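Long-range contacts in putative prolyl-tRNA synthetase (Leishmania major, PDB 5XIL), which probably charges tRNA(Pro) with L-proline at the expense of ATP, as a class II aminoacyl-tRNA synthetase represented here by its catalytic, anticodon-binding and C-terminal zinc-binding parts: residues I433-C438 against E492-G497; R331-D336 against F344-V349; V62-F67 against R132-N137. One frame throughout, in Å; residues are numbered along the deposited sequence. Where two conformers were deposited one is given.

Contact 1: residues I433-C438 against E492-G497; sequences ILAPWC and ECICKG. With ZN (zinc ion), chain B.
The zinc ion joins the two segments through Cys438 SG, 2.3 Å from ZN, and Cys493 SG, 2.4 Å from ZN. Cys443, at the start of helix 441-455, is a further ligand. The two thiolates reach the metal by different torsions: Cys493 SG lies anti to its backbone N (chi1 176°), whereas Cys438 SG takes the crowded position between N and the carbonyl carbon (chi1 63°). In the second shell, the backbone N of Cys438 donates a fairly straight hydrogen bond to Cys493 SG at 3.5 Å, an N-H...S bond that would be expected to moderate the charge on this thiolate. The same sulfur sits at the edge of the Trp437 indole, 3.9 Å from CD1, in a sulfur-aromatic contact; the indole NE1 is turned to Ala440 O. This zinc site belongs to the C-terminal domain of eukaryote-like prolyl-tRNA synthetases and ties the end of strand 432-437 to the loop before strand 504-509. Further from the metal, Ile494 N donates to Pro436 O at 2.9 Å, approaching from above the carbonyl plane. Ile494 sets its CB and CG1 against the methyl of Ala435, each 3.9 Å from Ala435 CB, and Phe423 of helix 423-428 packs on the same isoleucine. Pro436 lays its CB against the carbonyl of Glu492, whose carboxylate OE1 binds a magnesium ion, and beyond Ile494 the disulfide Cys495-Cys498 closes a short turn.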
# COMPACT_ATOMS: atom_id res chain seq x y z
N ILE A 433 6.57 -21.18 29.83
CA ILE A 433 6.49 -21.23 31.28
C ILE A 433 6.19 -19.88 31.84
O ILE A 433 6.84 -18.89 31.47
CB ILE A 433 7.84 -21.72 31.87
CG1 ILE A 433 8.08 -23.19 31.51
CG2 ILE A 433 7.84 -21.54 33.40
CD1 ILE A 433 9.51 -23.69 31.79
N LEU A 434 5.21 -19.80 32.70
CA LEU A 434 5.01 -18.62 33.54
C LEU A 434 5.53 -18.93 34.91
O LEU A 434 5.12 -19.91 35.53
CB LEU A 434 3.51 -18.31 33.64
CG LEU A 434 2.90 -17.44 32.63
CD1 LEU A 434 1.39 -17.42 32.92
CD2 LEU A 434 3.48 -16.02 32.70
N ALA A 435 6.50 -18.15 35.37
CA ALA A 435 7.18 -18.43 36.62
C ALA A 435 7.34 -17.13 37.42
O ALA A 435 7.37 -16.02 36.84
CB ALA A 435 8.56 -19.01 36.33
N PRO A 436 7.45 -17.25 38.76
CA PRO A 436 7.62 -16.09 39.66
C PRO A 436 9.01 -15.59 39.50
O PRO A 436 9.95 -16.39 39.39
CB PRO A 436 7.47 -16.67 41.06
CG PRO A 436 6.79 -18.00 40.87
CD PRO A 436 7.19 -18.50 39.52
N TRP A 437 9.17 -14.27 39.47
CA TRP A 437 10.51 -13.66 39.26
C TRP A 437 10.64 -12.43 40.18
O TRP A 437 9.65 -11.74 40.41
CB TRP A 437 10.60 -13.21 37.81
CG TRP A 437 11.89 -12.58 37.39
CD1 TRP A 437 13.17 -12.95 37.75
CD2 TRP A 437 12.03 -11.44 36.56
NE1 TRP A 437 14.09 -12.12 37.14
CE2 TRP A 437 13.42 -11.19 36.41
CE3 TRP A 437 11.14 -10.59 35.95
CZ2 TRP A 437 13.91 -10.16 35.63
CZ3 TRP A 437 11.63 -9.60 35.17
CH2 TRP A 437 13.00 -9.38 35.02
N CYS A 438 11.81 -12.21 40.80
CA CYS A 438 11.93 -11.03 41.70
C CYS A 438 12.17 -9.75 40.91
O CYS A 438 12.01 -8.64 41.43
CB CYS A 438 13.10 -11.23 42.72
SG CYS A 438 14.70 -11.36 41.94
N GLU A 492 8.85 -17.83 45.97
CA GLU A 492 10.20 -17.42 45.74
C GLU A 492 10.49 -17.22 44.28
O GLU A 492 9.88 -17.86 43.42
CB GLU A 492 11.19 -18.45 46.25
CG GLU A 492 11.03 -18.68 47.74
CD GLU A 492 9.72 -19.46 48.08
OE1 GLU A 492 9.30 -20.38 47.30
OE2 GLU A 492 9.08 -19.11 49.09
N CYS A 493 11.42 -16.32 43.98
CA CYS A 493 11.92 -16.24 42.60
C CYS A 493 12.34 -17.63 42.05
O CYS A 493 12.87 -18.46 42.76
CB CYS A 493 13.03 -15.21 42.57
SG CYS A 493 13.85 -15.01 41.03
N ILE A 494 12.08 -17.89 40.76
CA ILE A 494 12.20 -19.26 40.21
C ILE A 494 13.59 -19.85 40.13
O ILE A 494 13.72 -21.09 40.10
CB ILE A 494 11.52 -19.35 38.79
CG1 ILE A 494 11.35 -20.82 38.29
CG2 ILE A 494 12.36 -18.51 37.80
CD1 ILE A 494 10.62 -21.72 39.28
N CYS A 495 14.63 -19.02 40.03
CA CYS A 495 15.95 -19.53 39.75
C CYS A 495 16.44 -20.46 40.85
O CYS A 495 16.03 -20.38 42.01
CB CYS A 495 17.03 -18.48 39.41
SG CYS A 495 17.05 -17.04 40.44
N LYS A 496 17.27 -21.37 40.41
CA LYS A 496 17.76 -22.47 41.23
C LYS A 496 18.57 -21.91 42.37
O LYS A 496 19.55 -21.20 42.14
CB LYS A 496 18.60 -23.36 40.40
CG LYS A 496 18.95 -24.65 41.12
CD LYS A 496 19.86 -25.50 40.27
CE LYS A 496 21.28 -24.99 40.27
NZ LYS A 496 22.06 -25.64 39.18
N GLY A 497 18.16 -22.24 43.58
CA GLY A 497 18.76 -21.70 44.78
C GLY A 497 18.23 -20.34 45.22
O GLY A 497 18.58 -19.90 46.30
ZN ZN B . 15.52 -13.52 41.84

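Contact 2: residues R331-D336 against F344-V349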
# COMPACT_ATOMS: atom_id res chain seq x y z
N ARG A 331 -13.72 -18.55 -6.57
CA ARG A 331 -13.32 -18.89 -7.90
C ARG A 331 -13.57 -20.33 -8.22
O ARG A 331 -13.76 -21.12 -7.31
CB ARG A 331 -11.88 -18.50 -8.11
CG ARG A 331 -10.86 -19.19 -7.34
CD ARG A 331 -9.54 -18.98 -8.09
NE ARG A 331 -9.52 -19.89 -9.23
CZ ARG A 331 -8.47 -20.09 -10.02
NH1 ARG A 331 -7.32 -19.44 -9.80
NH2 ARG A 331 -8.59 -20.95 -11.04
N CYS A 332 -13.58 -20.66 -9.52
CA CYS A 332 -13.64 -22.04 -9.96
C CYS A 332 -12.33 -22.70 -10.37
O CYS A 332 -11.43 -22.07 -10.81
CB CYS A 332 -14.58 -22.12 -11.17
SG CYS A 332 -16.17 -21.50 -10.77
N ASP A 333 -12.24 -24.00 -10.19
CA ASP A 333 -11.15 -24.77 -10.74
C ASP A 333 -11.78 -25.74 -11.77
O ASP A 333 -12.30 -26.80 -11.38
CB ASP A 333 -10.36 -25.50 -9.70
CG ASP A 333 -9.05 -26.05 -10.26
OD1 ASP A 333 -8.97 -26.24 -11.50
OD2 ASP A 333 -8.08 -26.25 -9.49
N LEU A 334 -11.77 -25.35 -13.03
CA LEU A 334 -12.35 -26.18 -14.12
C LEU A 334 -11.27 -26.85 -14.98
O LEU A 334 -11.53 -27.22 -16.13
CB LEU A 334 -13.24 -25.31 -15.00
CG LEU A 334 -14.25 -24.44 -14.23
CD1 LEU A 334 -14.96 -23.51 -15.17
CD2 LEU A 334 -15.24 -25.24 -13.45
N ARG A 335 -10.10 -27.09 -14.41
CA ARG A 335 -9.08 -27.91 -15.07
C ARG A 335 -9.46 -29.38 -15.16
O ARG A 335 -9.08 -30.19 -14.31
CB ARG A 335 -7.76 -27.73 -14.32
CG ARG A 335 -7.27 -26.29 -14.40
CD ARG A 335 -5.94 -26.01 -13.68
NE ARG A 335 -6.10 -26.27 -12.26
CZ ARG A 335 -5.14 -26.16 -11.34
NH1 ARG A 335 -3.92 -25.79 -11.69
NH2 ARG A 335 -5.41 -26.44 -10.05
N ASP A 336 -10.26 -29.79 -16.16
CA ASP A 336 -10.75 -31.20 -16.14
C ASP A 336 -9.73 -32.25 -16.57
O ASP A 336 -9.96 -33.45 -16.48
CB ASP A 336 -12.02 -31.35 -16.94
CG ASP A 336 -11.76 -31.30 -18.40
OD1 ASP A 336 -10.63 -31.02 -18.83
OD2 ASP A 336 -12.71 -31.54 -19.13
N PHE A 344 -9.00 -31.23 -5.41
CA PHE A 344 -9.33 -31.06 -4.03
C PHE A 344 -7.99 -30.93 -3.27
O PHE A 344 -7.85 -30.14 -2.31
CB PHE A 344 -10.04 -32.29 -3.43
CG PHE A 344 -11.50 -32.48 -3.81
CD1 PHE A 344 -12.10 -31.81 -4.88
CD2 PHE A 344 -12.26 -33.41 -3.10
CE1 PHE A 344 -13.41 -32.07 -5.27
CE2 PHE A 344 -13.58 -33.64 -3.48
CZ PHE A 344 -14.14 -32.97 -4.54
N ASN A 345 -7.05 -31.80 -3.61
CA ASN A 345 -5.76 -31.84 -2.88
C ASN A 345 -4.96 -30.52 -3.01
O ASN A 345 -4.43 -29.99 -1.99
CB ASN A 345 -4.86 -32.99 -3.35
CG ASN A 345 -3.47 -32.93 -2.70
OD1 ASN A 345 -3.28 -33.29 -1.51
ND2 ASN A 345 -2.52 -32.45 -3.45
N HIS A 346 -4.87 -30.03 -4.24
CA HIS A 346 -4.19 -28.82 -4.57
C HIS A 346 -4.67 -27.65 -3.71
O HIS A 346 -3.88 -26.91 -3.14
CB HIS A 346 -4.40 -28.51 -6.05
CG HIS A 346 -3.89 -27.16 -6.48
ND1 HIS A 346 -2.55 -26.91 -6.73
CD2 HIS A 346 -4.55 -26.00 -6.74
CE1 HIS A 346 -2.42 -25.66 -7.10
NE2 HIS A 346 -3.61 -25.09 -7.12
N TRP A 347 -5.98 -27.44 -3.66
CA TRP A 347 -6.57 -26.36 -2.84
C TRP A 347 -6.55 -26.66 -1.34
O TRP A 347 -6.52 -25.72 -0.53
CB TRP A 347 -8.00 -26.06 -3.32
CG TRP A 347 -7.96 -25.49 -4.76
CD1 TRP A 347 -8.28 -26.14 -5.95
CD2 TRP A 347 -7.46 -24.20 -5.15
NE1 TRP A 347 -8.04 -25.33 -6.99
CE2 TRP A 347 -7.54 -24.13 -6.56
CE3 TRP A 347 -7.00 -23.09 -4.46
CZ2 TRP A 347 -7.15 -23.00 -7.28
CZ3 TRP A 347 -6.63 -21.93 -5.19
CH2 TRP A 347 -6.70 -21.90 -6.57
N GLU A 348 -6.58 -27.93 -0.96
CA GLU A 348 -6.38 -28.33 0.42
C GLU A 348 -5.01 -27.91 0.90
O GLU A 348 -4.86 -27.34 1.99
CB GLU A 348 -6.49 -29.85 0.58
CG GLU A 348 -6.37 -30.33 2.02
CD GLU A 348 -6.90 -31.73 2.18
OE1 GLU A 348 -6.16 -32.70 1.90
OE2 GLU A 348 -8.08 -31.85 2.54
N VAL A 349 -4.02 -28.20 0.08
CA VAL A 349 -2.67 -27.86 0.46
C VAL A 349 -2.45 -26.34 0.59
O VAL A 349 -1.67 -25.85 1.43
CB VAL A 349 -1.68 -28.49 -0.51
CG1 VAL A 349 -0.27 -28.00 -0.17
CG2 VAL A 349 -1.76 -30.03 -0.40
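Asp333 OD2 is held by two donors: Trp347 NE1 at 2.7 Å on its anti lone pair, and Arg335 NH2, also at 2.7 Å, on its syn lone pair. The other oxygen, OD1, is gripped twice as well, by the backbone N and the NE of Arg335. The bond from N closes an Asx turn just after strand 330-332 of the anticodon-binding domain, a mixed alpha/beta fold in which helix 340-350 packs against the five-stranded sheet. Asp333 CG stands anti to its backbone N (chi1 -168°), which places the carboxylate beside Trp347 NE1. There it meets the indole in the ring plane, with the two planes nearly perpendicular and the N-H...O bond close to straight at 163°. Arg335 bends at chi3 so that NE and NH2 clasp the two oxygens side-on in a salt bridge, from the side away from the indole bond. With four donors around it, the carboxylate is fixed in rotation and probably stays ionised. The same NH2 reaches over one face of His346, 3.4 Å from CD2, while the guanidinium and imidazole planes stand 68° apart, so this is an edge-on approach of the arginine and no parallel stack. Trp342 lies almost flat against the His346 ring, and Trp347 also packs on Ile294 of the neighbouring strand 293-297. Arg331, bent at chi3, gives NH2 to Cys332 O in plane at 3.1 Å; at the far end of the indole, Trp347 CH2 comes over one face of that guanidinium, 4.1 Å from NH1.

Contact 3: residues V62-F67 against R132-N137; sequences VEDCYF and RLNMWN
Asp64 and Asn134 are brought side by side by different first torsions: Asp64 CG stands anti to its carbonyl carbon (chi1 -83°), Asn134 CG anti to its backbone N (chi1 178°). They point the same way, and Asn134 ND2 donates to Asp64 OD1 at 3.1 Å, nearly straight and in the amide plane but from above the carboxylate plane. Asp64 OD2 turns to the edge of the Trp136 indole, 3.3 Å from CD1. Asn134 OD1 is taken by Gln159, so both ends of the buried amide are engaged. Beneath these groups the backbones pair as parallel strands: Glu63 N donates to Arg132 O at 2.9 Å, Asn134 N to Glu63 O, and Cys65 N to Asn134 O almost along the C=O axis. Beyond Cys65 the chains diverge and water takes over, one molecule accepting from Trp136 N and donating to Cys65 O. On the Leu133 side, Cys65 SG lies 3.8 Å from Met135 CG and Met135 SD makes an oblique Met-aromatic contact with Phe67, 3.7 Å from CD1. Arg132, bent at chi3, crosses Val62 and forms a salt bridge with Glu174. Helix 40-60 leading into strand 63-64 at the dimer interface is consistent with class II motif 1, antiparallel strands 131-139 and 156-165 with motif 2. Helix 111-122 packs on Leu133 and Met135, helix 40-60 on Asn134 and Trp136, and the second subunit covers Cys65, Tyr66 and Phe67.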
# COMPACT_ATOMS: atom_id res chain seq x y z
N VAL A 62 -0.98 9.14 12.55
CA VAL A 62 0.34 8.99 11.97
C VAL A 62 0.33 9.21 10.48
O VAL A 62 -0.57 8.80 9.80
CB VAL A 62 0.97 7.61 12.36
CG1 VAL A 62 2.41 7.52 11.94
CG2 VAL A 62 0.94 7.42 13.85
N GLU A 63 1.34 9.89 9.93
CA GLU A 63 1.39 10.08 8.49
C GLU A 63 2.50 9.30 7.82
O GLU A 63 3.58 9.13 8.36
CB GLU A 63 1.57 11.58 8.21
CG GLU A 63 0.47 12.45 8.84
CD GLU A 63 0.73 13.92 8.61
OE1 GLU A 63 1.60 14.51 9.25
OE2 GLU A 63 0.22 14.43 7.59
N ASP A 64 2.23 8.85 6.62
CA ASP A 64 3.21 8.15 5.84
C ASP A 64 4.15 9.11 5.14
O ASP A 64 3.78 10.25 4.87
CB ASP A 64 2.48 7.24 4.84
CG ASP A 64 2.05 5.91 5.44
OD1 ASP A 64 1.79 5.77 6.63
OD2 ASP A 64 1.88 4.98 4.64
N CYS A 65 5.37 8.66 4.89
CA CYS A 65 6.39 9.39 4.18
C CYS A 65 7.40 8.42 3.49
O CYS A 65 7.24 7.23 3.60
CB CYS A 65 7.15 10.30 5.15
SG CYS A 65 8.12 9.37 6.36
N TYR A 66 8.41 8.95 2.80
CA TYR A 66 9.39 8.12 2.09
C TYR A 66 10.75 8.73 2.38
O TYR A 66 10.98 9.88 2.07
CB TYR A 66 9.16 8.00 0.59
CG TYR A 66 10.20 7.15 -0.10
CD1 TYR A 66 10.18 5.77 0.03
CD2 TYR A 66 11.29 7.72 -0.76
CE1 TYR A 66 11.18 4.96 -0.51
CE2 TYR A 66 12.27 6.90 -1.33
CZ TYR A 66 12.21 5.52 -1.19
OH TYR A 66 13.18 4.64 -1.74
N PHE A 67 11.62 7.95 2.99
CA PHE A 67 13.07 8.27 3.10
C PHE A 67 13.88 7.42 2.09
O PHE A 67 13.63 6.23 1.91
CB PHE A 67 13.58 8.02 4.52
CG PHE A 67 13.30 9.14 5.50
CD1 PHE A 67 12.07 9.25 6.15
CD2 PHE A 67 14.29 10.07 5.83
CE1 PHE A 67 11.80 10.30 7.03
CE2 PHE A 67 14.04 11.08 6.76
CZ PHE A 67 12.81 11.20 7.36
N ARG A 132 4.89 12.56 13.64
CA ARG A 132 4.45 11.15 13.67
C ARG A 132 4.48 10.62 12.25
O ARG A 132 3.64 10.99 11.39
CB ARG A 132 3.02 11.06 14.19
CG ARG A 132 2.82 11.69 15.57
CD ARG A 132 1.38 11.81 15.93
NE ARG A 132 0.89 10.52 16.30
CZ ARG A 132 -0.41 10.29 16.50
NH1 ARG A 132 -1.27 11.31 16.38
NH2 ARG A 132 -0.81 9.10 16.88
N LEU A 133 5.46 9.80 11.98
CA LEU A 133 5.78 9.34 10.61
C LEU A 133 5.93 7.81 10.53
O LEU A 133 6.49 7.20 11.45
CB LEU A 133 7.04 10.02 10.09
CG LEU A 133 6.97 11.58 9.99
CD1 LEU A 133 8.31 12.18 9.68
CD2 LEU A 133 5.91 12.07 9.02
N ASN A 134 5.44 7.23 9.45
CA ASN A 134 5.50 5.85 9.18
C ASN A 134 6.00 5.64 7.78
O ASN A 134 5.72 6.42 6.85
CB ASN A 134 4.07 5.28 9.30
CG ASN A 134 4.00 3.81 8.98
OD1 ASN A 134 4.64 3.02 9.67
ND2 ASN A 134 3.31 3.44 7.90
N MET A 135 6.68 4.52 7.59
CA MET A 135 7.16 4.10 6.30
C MET A 135 6.88 2.62 6.08
O MET A 135 7.00 1.85 7.02
CB MET A 135 8.67 4.27 6.27
CG MET A 135 9.11 5.67 6.34
SD MET A 135 10.94 5.75 6.34
CE MET A 135 11.30 4.95 7.88
N TRP A 136 6.42 2.28 4.90
CA TRP A 136 6.28 0.89 4.44
C TRP A 136 7.48 0.61 3.58
O TRP A 136 7.66 1.24 2.56
CB TRP A 136 4.99 0.70 3.66
CG TRP A 136 3.79 0.75 4.54
CD1 TRP A 136 3.01 1.85 4.80
CD2 TRP A 136 3.22 -0.32 5.33
NE1 TRP A 136 2.03 1.52 5.67
CE2 TRP A 136 2.11 0.20 6.00
CE3 TRP A 136 3.52 -1.66 5.48
CZ2 TRP A 136 1.31 -0.57 6.83
CZ3 TRP A 136 2.74 -2.42 6.33
CH2 TRP A 136 1.65 -1.87 7.00
N ASN A 137 8.38 -0.24 3.99
CA ASN A 137 9.49 -0.46 3.07
C ASN A 137 10.16 -1.78 3.22
O ASN A 137 9.74 -2.59 4.03
CB ASN A 137 10.50 0.68 3.12
CG ASN A 137 11.06 0.89 4.49
OD1 ASN A 137 11.35 -0.05 5.22
ND2 ASN A 137 11.25 2.15 4.83
O HOH W 1 3.01 13.75 11.32
O HOH W 2 7.32 4.59 2.78
O HOH W 3 10.93 4.99 3.32

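Overall arrangement
The three contacts are spread through three parts of the synthetase, with centres 40 to 52 Å apart and no touch between them. Contacts 1 and 3 are buried, contact 2 only partly so. The chemistry differs with place: a metal and its thiolates in contact 1, a charged carboxylate shared by arginine and indole in contact 2, and backbone strand pairing in contact 3. All three involve a strand: contact 3 pairs it with another, contact 1 joins it to an irregular loop, and contact 2 sets a strand end and turn against a helix. The second subunit packs on contact 3 at several residues, reaches contact 2 at Arg335 alone, and does not touch contact 1.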